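Local coordinates for CRISPR-associated protein, Cse2 family (Meiothermus ruber, PDB 3WA8) that probably binds G-rich crRNA sequence and helps stabilise the R-loop, as the Cse2 (CasB) subunit of a type I-E CRISPR effector complex, at residues D58-I63 against A136-L141; Y105-G110 against W162-R167; E127-A132 against L145-Q150; L170-N173 against V179-K182. All blocks are in the same frame, centred on the assembly; numbering follows the deposited sequence.

Contact 1 (D58-I63 against A136-L141); sequences DRWERI and ADEEQL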
loop_
_atom_site.group_PDB
_atom_site.type_symbol
_atom_site.label_atom_id
_atom_site.label_comp_id
_atom_site.label_asym_id
_atom_site.label_seq_id
_atom_site.Cartn_x
_atom_site.Cartn_y
_atom_site.Cartn_z
ATOM N N ASP A 58 -1.716 13.474 14.375
ATOM C CA ASP A 58 -2.258 12.207 13.996
ATOM C C ASP A 58 -1.088 11.271 13.804
ATOM O O ASP A 58 -0.445 11.209 12.741
ATOM C CB ASP A 58 -3.161 12.309 12.772
ATOM C CG ASP A 58 -4.317 11.347 12.857
ATOM O OD1 ASP A 58 -5.248 11.613 13.642
ATOM O OD2 ASP A 58 -4.290 10.309 12.175
ATOM N N ARG A 59 -0.807 10.569 14.891
ATOM C CA ARG A 59 0.300 9.663 14.939
ATOM C C ARG A 59 0.110 8.612 13.854
ATOM O O ARG A 59 1.082 8.120 13.271
ATOM C CB ARG A 59 0.450 9.083 16.349
ATOM C CG ARG A 59 0.697 10.185 17.402
ATOM C CD ARG A 59 1.691 9.778 18.499
ATOM N NE ARG A 59 1.067 9.851 19.824
ATOM C CZ ARG A 59 0.284 8.895 20.340
ATOM N NH1 ARG A 59 0.032 7.783 19.653
ATOM N NH2 ARG A 59 -0.254 9.042 21.543
ATOM N N TRP A 60 -1.153 8.337 13.543
ATOM C CA TRP A 60 -1.508 7.423 12.461
ATOM C C TRP A 60 -1.037 7.914 11.102
ATOM O O TRP A 60 -0.344 7.204 10.380
ATOM C CB TRP A 60 -3.012 7.182 12.433
ATOM C CG TRP A 60 -3.410 6.052 11.569
ATOM C CD1 TRP A 60 -4.366 6.063 10.598
ATOM C CD2 TRP A 60 -2.854 4.731 11.572
ATOM N NE1 TRP A 60 -4.449 4.825 9.995
ATOM C CE2 TRP A 60 -3.536 3.988 10.578
ATOM C CE3 TRP A 60 -1.848 4.102 12.317
ATOM C CZ2 TRP A 60 -3.257 2.653 10.324
ATOM C CZ3 TRP A 60 -1.562 2.784 12.058
ATOM C CH2 TRP A 60 -2.277 2.062 11.080
ATOM N N GLU A 61 -1.405 9.143 10.774
ATOM C CA GLU A 61 -1.018 9.721 9.513
ATOM C C GLU A 61 0.475 9.531 9.332
ATOM O O GLU A 61 0.908 8.953 8.345
ATOM C CB GLU A 61 -1.410 11.194 9.461
ATOM C CG GLU A 61 -1.187 11.825 8.094
ATOM C CD GLU A 61 -2.102 13.036 7.813
ATOM O OE1 GLU A 61 -1.862 14.138 8.386
ATOM O OE2 GLU A 61 -3.049 12.875 6.985
ATOM N N ARG A 62 1.250 9.973 10.316
ATOM C CA ARG A 62 2.706 9.905 10.231
ATOM C C ARG A 62 3.188 8.457 10.016
ATOM O O ARG A 62 4.062 8.192 9.165
ATOM C CB ARG A 62 3.340 10.611 11.438
ATOM C CG ARG A 62 4.602 9.991 12.054
ATOM C CD ARG A 62 5.154 10.870 13.214
ATOM N NE ARG A 62 5.678 12.114 12.679
ATOM C CZ ARG A 62 6.952 12.333 12.363
ATOM N NH1 ARG A 62 7.881 11.412 12.576
ATOM N NH2 ARG A 62 7.294 13.507 11.845
ATOM N N ILE A 63 2.594 7.516 10.744
ATOM C CA ILE A 63 2.949 6.135 10.522
ATOM C C ILE A 63 2.608 5.740 9.065
ATOM O O ILE A 63 3.419 5.140 8.365
ATOM C CB ILE A 63 2.292 5.221 11.544
ATOM C CG1 ILE A 63 2.956 5.420 12.891
ATOM C CG2 ILE A 63 2.427 3.754 11.155
ATOM C CD1 ILE A 63 2.046 5.081 14.085
ATOM N N ALA A 136 -6.007 -7.030 11.186
ATOM C CA ALA A 136 -4.989 -6.297 11.895
ATOM C C ALA A 136 -5.575 -5.078 12.570
ATOM O O ALA A 136 -6.459 -4.436 12.026
ATOM C CB ALA A 136 -3.906 -5.888 10.940
ATOM N N ASP A 137 -5.097 -4.778 13.772
ATOM C CA ASP A 137 -5.290 -3.467 14.364
ATOM C C ASP A 137 -4.096 -2.565 14.016
ATOM O O ASP A 137 -3.130 -2.995 13.373
ATOM C CB ASP A 137 -5.489 -3.577 15.869
ATOM C CG ASP A 137 -4.299 -4.215 16.586
ATOM O OD1 ASP A 137 -3.163 -4.194 16.035
ATOM O OD2 ASP A 137 -4.505 -4.721 17.732
ATOM N N GLU A 138 -4.181 -1.311 14.432
ATOM C CA GLU A 138 -3.139 -0.337 14.173
ATOM C C GLU A 138 -1.744 -0.899 14.451
ATOM O O GLU A 138 -0.816 -0.679 13.676
ATOM C CB GLU A 138 -3.370 0.910 15.033
ATOM C CG GLU A 138 -4.395 1.881 14.474
ATOM C CD GLU A 138 -4.965 2.810 15.545
ATOM O OE1 GLU A 138 -4.389 3.904 15.742
ATOM O OE2 GLU A 138 -5.994 2.456 16.180
ATOM N N GLU A 139 -1.581 -1.610 15.563
ATOM C CA GLU A 139 -0.248 -2.100 15.921
ATOM C C GLU A 139 0.227 -3.250 15.032
ATOM O O GLU A 139 1.410 -3.337 14.701
ATOM C CB GLU A 139 -0.193 -2.484 17.388
ATOM C CG GLU A 139 -0.770 -1.430 18.300
ATOM C CD GLU A 139 -1.332 -2.042 19.595
ATOM O OE1 GLU A 139 -2.392 -2.736 19.553
ATOM O OE2 GLU A 139 -0.700 -1.822 20.659
ATOM N N GLN A 140 -0.701 -4.112 14.641
ATOM C CA GLN A 140 -0.383 -5.263 13.837
ATOM C C GLN A 140 -0.163 -4.907 12.396
ATOM O O GLN A 140 0.572 -5.598 11.686
ATOM C CB GLN A 140 -1.504 -6.259 13.922
ATOM C CG GLN A 140 -1.442 -7.034 15.187
ATOM C CD GLN A 140 -2.777 -7.508 15.684
ATOM O OE1 GLN A 140 -2.838 -8.113 16.731
ATOM N NE2 GLN A 140 -3.847 -7.234 14.952
ATOM N N LEU A 141 -0.794 -3.825 11.949
ATOM C CA LEU A 141 -0.871 -3.568 10.533
ATOM C C LEU A 141 0.486 -3.337 9.859
ATOM O O LEU A 141 0.784 -3.966 8.848
ATOM C CB LEU A 141 -1.838 -2.435 10.254
ATOM C CG LEU A 141 -1.978 -2.019 8.789
ATOM C CD1 LEU A 141 -2.330 -3.185 7.871
ATOM C CD2 LEU A 141 -3.028 -0.920 8.710
#
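An indole from the first turn of helix 59-72 packs against the connection between helices 124-135 and 141-154, a buried aromatic-aliphatic contact that ties together two parts, far apart in sequence, of this helical, strand-free Cse2 chain. W60 reaches across with CG anti to its backbone N (chi1 -167°), which carries the six-membered ring to E138 and L141. E138 lies over one face of that ring: its CG is 4.0 Å from the centroid, 15° off the normal, a CH-pi contact offset toward the rim. The carboxylate plane of E138 is turned steeply from the indole, at 79°, and methylenes do the touching. L141 comes in at the ring edge instead, its CD2 in the indole plane and 3.9 Å from W60 CH2. In the loop, D137 OD1 accepts from Q140 N at 2.8 Å, an Asx motif that shapes the backbone between E138 and the start of helix 141-154. The pyrrole side of W60 is anchored separately, NE1 donating to L169 O, and the W60 side chain lies about 3 Å from a bound mercury ion. Losing the indole to an alanine here would probably open a gap beside E138 and L141 and leave L169 O without that donor. Side chain to side chain the segments thus meet through carbon, the exposed glutamate lending methylenes while the indole spends its one N-H elsewhere.

Contact 2 (Y105-G110 against W162-R167); sequences YRRTLG and WSELLR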
loop_
_atom_site.group_PDB
_atom_site.type_symbol
_atom_site.label_atom_id
_atom_site.label_comp_id
_atom_site.label_asym_id
_atom_site.label_seq_id
_atom_site.Cartn_x
_atom_site.Cartn_y
_atom_site.Cartn_z
ATOM N N TYR A 105 -12.037 -0.932 -7.472
ATOM C CA TYR A 105 -11.510 -2.174 -6.903
ATOM C C TYR A 105 -10.109 -2.575 -7.341
ATOM O O TYR A 105 -9.301 -2.982 -6.501
ATOM C CB TYR A 105 -12.469 -3.331 -7.166
ATOM C CG TYR A 105 -13.730 -3.303 -6.308
ATOM C CD1 TYR A 105 -15.004 -3.402 -6.896
ATOM C CD2 TYR A 105 -13.661 -3.177 -4.912
ATOM C CE1 TYR A 105 -16.173 -3.394 -6.105
ATOM C CE2 TYR A 105 -14.820 -3.146 -4.129
ATOM C CZ TYR A 105 -16.065 -3.261 -4.727
ATOM O OH TYR A 105 -17.196 -3.245 -3.956
ATOM N N ARG A 106 -9.826 -2.471 -8.646
ATOM C CA ARG A 106 -8.518 -2.864 -9.193
ATOM C C ARG A 106 -7.408 -2.063 -8.544
ATOM O O ARG A 106 -6.305 -2.558 -8.297
ATOM C CB ARG A 106 -8.467 -2.666 -10.701
ATOM C CG ARG A 106 -9.556 -3.403 -11.473
ATOM C CD ARG A 106 -9.567 -3.046 -12.990
ATOM N NE ARG A 106 -10.629 -3.804 -13.659
ATOM C CZ ARG A 106 -10.492 -5.046 -14.128
ATOM N NH1 ARG A 106 -9.316 -5.676 -14.038
ATOM N NH2 ARG A 106 -11.530 -5.658 -14.705
ATOM N N ARG A 107 -7.733 -0.817 -8.237
ATOM C CA ARG A 107 -6.780 0.109 -7.664
ATOM C C ARG A 107 -6.501 -0.093 -6.169
ATOM O O ARG A 107 -5.631 0.576 -5.612
ATOM C CB ARG A 107 -7.172 1.556 -8.009
ATOM C CG ARG A 107 -6.783 1.944 -9.439
ATOM C CD ARG A 107 -7.162 3.374 -9.803
ATOM N NE ARG A 107 -6.552 3.808 -11.069
ATOM C CZ ARG A 107 -5.321 4.320 -11.191
ATOM N NH1 ARG A 107 -4.543 4.477 -10.119
ATOM N NH2 ARG A 107 -4.863 4.686 -12.393
ATOM N N THR A 108 -7.183 -1.047 -5.542
ATOM C CA THR A 108 -7.013 -1.316 -4.110
ATOM C C THR A 108 -6.110 -2.520 -3.834
ATOM O O THR A 108 -5.966 -3.396 -4.669
ATOM C CB THR A 108 -8.360 -1.609 -3.433
ATOM O OG1 THR A 108 -8.717 -2.980 -3.673
ATOM C CG2 THR A 108 -9.454 -0.690 -3.934
ATOM N N LEU A 109 -5.529 -2.594 -2.649
ATOM C CA LEU A 109 -4.571 -3.653 -2.391
ATOM C C LEU A 109 -5.237 -5.040 -2.439
ATOM O O LEU A 109 -4.580 -6.066 -2.728
ATOM C CB LEU A 109 -3.857 -3.436 -1.065
ATOM C CG LEU A 109 -2.509 -4.162 -1.079
ATOM C CD1 LEU A 109 -1.562 -3.432 -2.030
ATOM C CD2 LEU A 109 -1.888 -4.336 0.318
ATOM N N GLY A 110 -6.536 -5.066 -2.151
ATOM C CA GLY A 110 -7.313 -6.280 -2.293
ATOM C C GLY A 110 -7.107 -6.845 -3.690
ATOM O O GLY A 110 -6.794 -8.038 -3.864
ATOM N N TRP A 162 0.396 2.709 -5.008
ATOM C CA TRP A 162 0.780 3.341 -3.752
ATOM C C TRP A 162 -0.118 4.473 -3.269
ATOM O O TRP A 162 -0.458 4.521 -2.088
ATOM C CB TRP A 162 2.210 3.784 -3.803
ATOM C CG TRP A 162 3.092 2.672 -4.175
ATOM C CD1 TRP A 162 3.589 2.414 -5.412
ATOM C CD2 TRP A 162 3.585 1.634 -3.311
ATOM N NE1 TRP A 162 4.386 1.292 -5.375
ATOM C CE2 TRP A 162 4.393 0.784 -4.103
ATOM C CE3 TRP A 162 3.438 1.351 -1.943
ATOM C CZ2 TRP A 162 5.051 -0.332 -3.581
ATOM C CZ3 TRP A 162 4.097 0.240 -1.422
ATOM C CH2 TRP A 162 4.898 -0.581 -2.247
ATOM N N SER A 163 -0.539 5.374 -4.138
ATOM C CA SER A 163 -1.354 6.456 -3.620
ATOM C C SER A 163 -2.669 5.924 -3.034
ATOM O O SER A 163 -3.101 6.343 -1.952
ATOM C CB SER A 163 -1.583 7.540 -4.661
ATOM O OG SER A 163 -2.470 7.079 -5.635
ATOM N N GLU A 164 -3.293 4.971 -3.722
ATOM C CA GLU A 164 -4.501 4.370 -3.162
ATOM C C GLU A 164 -4.164 3.634 -1.856
ATOM O O GLU A 164 -4.941 3.705 -0.897
ATOM C CB GLU A 164 -5.230 3.473 -4.171
ATOM C CG GLU A 164 -6.252 4.197 -5.066
ATOM C CD GLU A 164 -5.650 4.819 -6.379
ATOM O OE1 GLU A 164 -4.398 4.986 -6.477
ATOM O OE2 GLU A 164 -6.442 5.154 -7.312
ATOM N N LEU A 165 -3.003 2.969 -1.801
ATOM C CA LEU A 165 -2.618 2.270 -0.582
ATOM C C LEU A 165 -2.585 3.247 0.606
ATOM O O LEU A 165 -3.210 3.005 1.671
ATOM C CB LEU A 165 -1.288 1.540 -0.734
ATOM C CG LEU A 165 -0.923 0.634 0.462
ATOM C CD1 LEU A 165 -1.904 -0.516 0.602
ATOM C CD2 LEU A 165 0.494 0.060 0.343
ATOM N N LEU A 166 -1.912 4.380 0.414
ATOM C CA LEU A 166 -1.801 5.358 1.488
ATOM C C LEU A 166 -3.170 5.874 1.936
ATOM O O LEU A 166 -3.461 5.885 3.134
ATOM C CB LEU A 166 -0.858 6.496 1.094
ATOM C CG LEU A 166 -0.772 7.668 2.058
ATOM C CD1 LEU A 166 -0.259 7.226 3.438
ATOM C CD2 LEU A 166 0.082 8.739 1.439
ATOM N N ARG A 167 -3.997 6.280 0.975
ATOM C CA ARG A 167 -5.360 6.720 1.267
ATOM C C ARG A 167 -6.097 5.650 2.088
ATOM O O ARG A 167 -6.801 5.963 3.058
ATOM C CB ARG A 167 -6.108 7.048 -0.038
ATOM C CG ARG A 167 -7.641 7.277 0.068
ATOM C CD ARG A 167 -8.405 6.903 -1.256
ATOM N NE ARG A 167 -9.474 5.910 -1.011
ATOM C CZ ARG A 167 -10.797 6.106 -1.204
ATOM N NH1 ARG A 167 -11.269 7.258 -1.692
ATOM N NH2 ARG A 167 -11.674 5.129 -0.924
#
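R107 lays its aliphatic chain across the carboxylate end of E164, which leans in from helix 162-170. With CG anti to the carbonyl carbon and the chain extended as far as NE, R107 passes CB, CG and CD by E164 OE2 before the guanidinium is reached. The salt bridge is loose: R107 NH1 stands 3.5 Å from E164 OE2, with a weak hydrogen bond bent to 139°, although the guanidinium and carboxylate planes lie only 22° apart. E164 folds at chi2 (87°) to bring its carboxylate alongside, and its CB packs near R107 O. The other carboxylate oxygen, E164 OE1, takes a weak bond from S163 OG at 3.0 Å. A methionine in place of R107 would probably leave the E164 carboxylate without its cationic mate across the contact.

The arginine sits in the short link between helices 102-106 and 109-119, where the chain turns beside helix 162-170 in this helical Cse2 fold. T108 occupies the N-cap position of helix 109-119, and its CB points away from helix 162-170. T108 OG1 donates to Y105 O at 2.9 Å, on a lone pair in the carbonyl plane, and T108 N bonds to the same oxygen, so two donors grip Y105 O and fix the turn. One residue further on, the contact becomes apolar. L109 meets L165 through branched ends: L165 CD1 lies 3.8 Å from L109 CD2 and also touches L109 CB and CD1. L109 packs in addition on L145 of helix 141-154.

Contact 3 (E127-A132 against L145-Q150); sequences EQRFIA and LRQMVQ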
loop_
_atom_site.group_PDB
_atom_site.type_symbol
_atom_site.label_atom_id
_atom_site.label_comp_id
_atom_site.label_asym_id
_atom_site.label_seq_id
_atom_site.Cartn_x
_atom_site.Cartn_y
_atom_site.Cartn_z
ATOM N N GLU A 127 -4.655 -16.640 1.080
ATOM C CA GLU A 127 -5.973 -16.204 1.479
ATOM C C GLU A 127 -5.997 -15.981 2.973
ATOM O O GLU A 127 -6.547 -14.985 3.449
ATOM C CB GLU A 127 -7.015 -17.217 1.097
ATOM C CG GLU A 127 -8.422 -16.697 1.206
ATOM C CD GLU A 127 -9.415 -17.727 0.780
ATOM O OE1 GLU A 127 -9.070 -18.925 0.856
ATOM O OE2 GLU A 127 -10.529 -17.354 0.361
ATOM N N GLN A 128 -5.369 -16.895 3.707
ATOM C CA GLN A 128 -5.295 -16.782 5.160
ATOM C C GLN A 128 -4.471 -15.591 5.620
ATOM O O GLN A 128 -4.915 -14.795 6.442
ATOM C CB GLN A 128 -4.795 -18.080 5.776
ATOM C CG GLN A 128 -5.929 -19.086 5.996
ATOM C CD GLN A 128 -5.387 -20.469 6.232
ATOM O OE1 GLN A 128 -4.207 -20.626 6.593
ATOM N NE2 GLN A 128 -6.224 -21.493 6.025
ATOM N N ARG A 129 -3.286 -15.449 5.046
ATOM C CA ARG A 129 -2.452 -14.299 5.320
ATOM C C ARG A 129 -3.251 -13.033 5.034
ATOM O O ARG A 129 -3.121 -12.042 5.761
ATOM C CB ARG A 129 -1.151 -14.355 4.519
ATOM C CG ARG A 129 -0.244 -13.155 4.743
ATOM C CD ARG A 129 1.214 -13.476 4.416
ATOM N NE ARG A 129 1.971 -13.885 5.593
ATOM C CZ ARG A 129 3.025 -14.688 5.555
ATOM N NH1 ARG A 129 3.436 -15.188 4.397
ATOM N NH2 ARG A 129 3.660 -15.019 6.676
ATOM N N PHE A 130 -4.104 -13.102 4.013
ATOM C CA PHE A 130 -4.927 -11.978 3.616
ATOM C C PHE A 130 -6.025 -11.682 4.630
ATOM O O PHE A 130 -6.298 -10.512 4.966
ATOM C CB PHE A 130 -5.522 -12.224 2.229
ATOM C CG PHE A 130 -6.583 -11.233 1.835
ATOM C CD1 PHE A 130 -6.330 -9.867 1.865
ATOM C CD2 PHE A 130 -7.841 -11.674 1.412
ATOM C CE1 PHE A 130 -7.318 -8.946 1.500
ATOM C CE2 PHE A 130 -8.836 -10.773 1.053
ATOM C CZ PHE A 130 -8.567 -9.396 1.084
ATOM N N ILE A 131 -6.673 -12.740 5.104
ATOM C CA ILE A 131 -7.706 -12.564 6.096
ATOM C C ILE A 131 -7.038 -11.991 7.335
ATOM O O ILE A 131 -7.551 -11.072 7.957
ATOM C CB ILE A 131 -8.423 -13.878 6.387
ATOM C CG1 ILE A 131 -9.474 -14.136 5.310
ATOM C CG2 ILE A 131 -9.114 -13.814 7.692
ATOM C CD1 ILE A 131 -9.919 -15.592 5.210
ATOM N N ALA A 132 -5.856 -12.494 7.649
ATOM C CA ALA A 132 -5.166 -12.048 8.840
ATOM C C ALA A 132 -4.855 -10.572 8.718
ATOM O O ALA A 132 -4.945 -9.836 9.694
ATOM C CB ALA A 132 -3.913 -12.829 9.049
ATOM N N LEU A 145 1.251 -5.818 6.693
ATOM C CA LEU A 145 1.264 -5.201 5.367
ATOM C C LEU A 145 2.630 -5.352 4.712
ATOM O O LEU A 145 2.748 -5.540 3.491
ATOM C CB LEU A 145 0.924 -3.732 5.486
ATOM C CG LEU A 145 0.920 -3.001 4.167
ATOM C CD1 LEU A 145 -0.295 -3.501 3.454
ATOM C CD2 LEU A 145 0.847 -1.518 4.378
ATOM N N ARG A 146 3.663 -5.297 5.538
ATOM C CA ARG A 146 5.010 -5.307 5.040
ATOM C C ARG A 146 5.291 -6.681 4.523
ATOM O O ARG A 146 5.891 -6.830 3.468
ATOM C CB ARG A 146 5.951 -4.961 6.165
ATOM C CG ARG A 146 7.340 -4.633 5.773
ATOM C CD ARG A 146 7.941 -3.993 6.988
ATOM N NE ARG A 146 9.386 -4.188 7.103
ATOM C CZ ARG A 146 10.001 -4.277 8.278
ATOM N NH1 ARG A 146 9.290 -4.234 9.408
ATOM N NH2 ARG A 146 11.319 -4.422 8.333
ATOM N N GLN A 147 4.839 -7.697 5.243
ATOM C CA GLN A 147 4.985 -9.069 4.764
ATOM C C GLN A 147 4.223 -9.300 3.451
ATOM O O GLN A 147 4.720 -9.994 2.558
ATOM C CB GLN A 147 4.468 -10.040 5.800
ATOM C CG GLN A 147 5.414 -10.441 6.881
ATOM C CD GLN A 147 4.913 -11.733 7.546
ATOM O OE1 GLN A 147 3.680 -11.977 7.626
ATOM N NE2 GLN A 147 5.861 -12.598 7.983
ATOM N N MET A 148 3.019 -8.737 3.340
ATOM C CA MET A 148 2.157 -9.006 2.196
ATOM C C MET A 148 2.700 -8.356 0.923
ATOM O O MET A 148 2.799 -9.031 -0.130
ATOM C CB MET A 148 0.722 -8.552 2.452
ATOM C CG MET A 148 -0.217 -8.884 1.311
ATOM S SD MET A 148 -0.391 -10.673 1.058
ATOM C CE MET A 148 -1.930 -10.914 1.923
ATOM N N VAL A 149 3.049 -7.064 1.035
ATOM C CA VAL A 149 3.769 -6.333 -0.008
ATOM C C VAL A 149 4.985 -7.123 -0.468
ATOM O O VAL A 149 5.209 -7.315 -1.664
ATOM C CB VAL A 149 4.221 -4.944 0.474
ATOM C CG1 VAL A 149 5.144 -4.303 -0.500
ATOM C CG2 VAL A 149 3.024 -4.049 0.658
ATOM N N GLN A 150 5.771 -7.593 0.483
ATOM C CA GLN A 150 6.867 -8.473 0.160
ATOM C C GLN A 150 6.428 -9.672 -0.694
ATOM O O GLN A 150 7.063 -9.983 -1.705
ATOM C CB GLN A 150 7.489 -8.972 1.442
ATOM C CG GLN A 150 8.685 -8.213 1.871
ATOM C CD GLN A 150 9.818 -9.176 2.037
ATOM O OE1 GLN A 150 9.649 -10.379 1.786
ATOM N NE2 GLN A 150 10.983 -8.679 2.456
#
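M148 sets its terminal methyl against R129 and F130, and that methyl does all the touching. CG leaves anti to the backbone N, then the chain bends at chi2 (64°) and again at chi3, which carries CE across to helix 124-135. There M148 CE rests 3.6 Å from F130 CA and 3.8 Å from F130 CB, against the backbone and root of the phenylalanine and not on its ring. M148 CE also lies 4.0 Å from R129 CG, where the arginine and methionine chains run past each other in opposite senses.

Helices 124-135 and 141-154 follow one another in the chain and form an antiparallel helical hairpin, joined by the short connection 136-140. The two segments run at 147° with their axes 10.5 Å apart at closest approach, and R129 and M148 are the nearest residues by CA.

On the more exposed side of this hairpin, R129 extends through CB and CG, then bends at chi3, so that the guanidinium turns toward Q147. Q147 OE1 stands 3.2 Å from R129 NH2 and 3.3 Å from R129 NE, and the amide and guanidinium planes are set steeply to each other, 76° apart. On the inner side, the M148 and F130 side chains both meet I113 of helix 109-119, and F130 reaches helix 178-197 as well, stacking its ring on F187.

Contact 4 (L170-N173 against V179-K182); sequences LAWN and VQQK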
loop_
_atom_site.group_PDB
_atom_site.type_symbol
_atom_site.label_atom_id
_atom_site.label_comp_id
_atom_site.label_asym_id
_atom_site.label_seq_id
_atom_site.Cartn_x
_atom_site.Cartn_y
_atom_site.Cartn_z
ATOM N N LEU A 170 -4.773 5.291 5.551
ATOM C CA LEU A 170 -5.147 6.405 6.397
ATOM C C LEU A 170 -6.507 6.183 6.999
ATOM O O LEU A 170 -6.793 6.699 8.065
ATOM C CB LEU A 170 -5.089 7.728 5.656
ATOM C CG LEU A 170 -3.683 8.300 5.420
ATOM C CD1 LEU A 170 -3.664 9.174 4.169
ATOM C CD2 LEU A 170 -3.091 9.037 6.633
ATOM N N ALA A 171 -7.342 5.385 6.336
ATOM C CA ALA A 171 -8.741 5.249 6.759
ATOM C C ALA A 171 -9.051 3.915 7.422
ATOM O O ALA A 171 -10.210 3.601 7.719
ATOM C CB ALA A 171 -9.679 5.530 5.612
ATOM N N TRP A 172 -7.990 3.172 7.694
ATOM C CA TRP A 172 -8.057 1.915 8.415
ATOM C C TRP A 172 -8.934 1.880 9.666
ATOM O O TRP A 172 -9.639 0.907 9.853
ATOM C CB TRP A 172 -6.653 1.453 8.774
ATOM C CG TRP A 172 -6.570 0.018 9.026
ATOM C CD1 TRP A 172 -6.482 -0.600 10.237
ATOM C CD2 TRP A 172 -6.577 -1.008 8.048
ATOM N NE1 TRP A 172 -6.419 -1.960 10.076
ATOM C CE2 TRP A 172 -6.463 -2.240 8.736
ATOM C CE3 TRP A 172 -6.657 -1.013 6.649
ATOM C CZ2 TRP A 172 -6.447 -3.471 8.072
ATOM C CZ3 TRP A 172 -6.639 -2.242 5.977
ATOM C CH2 TRP A 172 -6.548 -3.452 6.692
ATOM N N ASN A 173 -8.899 2.906 10.519
ATOM C CA ASN A 173 -9.652 2.890 11.784
ATOM C C ASN A 173 -11.010 3.525 11.683
ATOM O O ASN A 173 -11.540 3.960 12.696
ATOM C CB ASN A 173 -8.871 3.585 12.913
ATOM C CG ASN A 173 -7.437 3.101 13.001
ATOM O OD1 ASN A 173 -7.207 1.902 13.195
ATOM N ND2 ASN A 173 -6.456 4.015 12.818
ATOM N N VAL A 179 -12.602 0.383 4.556
ATOM C CA VAL A 179 -11.447 -0.075 3.788
ATOM C C VAL A 179 -11.394 -1.611 3.731
ATOM O O VAL A 179 -11.191 -2.215 2.662
ATOM C CB VAL A 179 -10.103 0.451 4.358
ATOM C CG1 VAL A 179 -8.919 -0.080 3.538
ATOM C CG2 VAL A 179 -10.129 1.963 4.414
ATOM N N GLN A 180 -11.577 -2.231 4.892
ATOM C CA GLN A 180 -11.438 -3.660 5.005
ATOM C C GLN A 180 -12.565 -4.295 4.230
ATOM O O GLN A 180 -12.340 -5.248 3.479
ATOM C CB GLN A 180 -11.435 -4.087 6.460
ATOM C CG GLN A 180 -10.214 -3.565 7.248
ATOM C CD GLN A 180 -10.452 -2.239 7.968
ATOM O OE1 GLN A 180 -11.375 -1.461 7.647
ATOM N NE2 GLN A 180 -9.606 -1.971 8.949
ATOM N N GLN A 181 -13.764 -3.740 4.357
ATOM C CA GLN A 181 -14.860 -4.171 3.502
ATOM C C GLN A 181 -14.425 -4.081 2.048
ATOM O O GLN A 181 -14.646 -5.020 1.270
ATOM C CB GLN A 181 -16.086 -3.284 3.660
ATOM C CG GLN A 181 -16.801 -3.438 4.925
ATOM C CD GLN A 181 -18.022 -2.584 4.974
ATOM O OE1 GLN A 181 -18.906 -2.678 4.129
ATOM N NE2 GLN A 181 -18.099 -1.755 5.984
ATOM N N LYS A 182 -13.819 -2.944 1.690
ATOM C CA LYS A 182 -13.572 -2.606 0.295
ATOM C C LYS A 182 -12.573 -3.586 -0.258
ATOM O O LYS A 182 -12.766 -4.138 -1.338
ATOM C CB LYS A 182 -13.014 -1.191 0.180
ATOM C CG LYS A 182 -13.066 -0.588 -1.227
ATOM C CD LYS A 182 -11.933 0.407 -1.450
ATOM C CE LYS A 182 -12.027 1.672 -0.572
ATOM N NZ LYS A 182 -10.720 2.402 -0.510
#
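Q180 puts its side chain over the indole of W172, carbon first and amide last. From CB, in the first turn of helix 178-197, the chain runs with CG anti to the carbonyl carbon (chi1 -65°), and this places CG over the six-membered ring. There Q180 CG sits 3.9 Å from the ring centroid, 18° off the normal, as a CH-pi contact, with W172 CH2 its nearest ring atom at 3.7 Å. The chain then bends at chi2 (93°), and CD passes above W172 CE2. At the tip, Q180 NE2 lies over the middle of the indole, 3.2 Å from W172 CE2, and donates to W172 O at 3.0 Å. That bond is fairly straight and lies near the amide plane of Q180, though the donor is tilted a little from the carbonyl plane.

A tight return from helix 162-170 into helix 178-197 is what brings these residues together, five residues separating the two segments. Beside the glutamine, V179 CG2 meets A171 CB at 3.8 Å, while V179 CG1 touches W172 CE3 at 4.0 Å. The indole is held from other directions too: its NE1 donates to A136 O, and the ring meets W183 edge-to-face. W172 also touches W60 of helix 59-72.

In the fold
Contacts 1 and 4 are buried, while contacts 2 and 3 are partly buried and each sets a polar pair beside an apolar one. Contact 2 lies nearest the middle of the fold, its centre about 6 Å from the centre of the chain. Contacts 1 and 4 both put carbon over an indole face, but only contact 4 adds a direct hydrogen bond between its segments; the two also meet where E138 packs on N173. Contact 3 is nested within the loop closed by contact 2, and W162 against V149 helps connect them. Helix 162-170 and the loop that follows it serve contacts 2 and 4, where R167 and K182 come close, with D168 paired to K182.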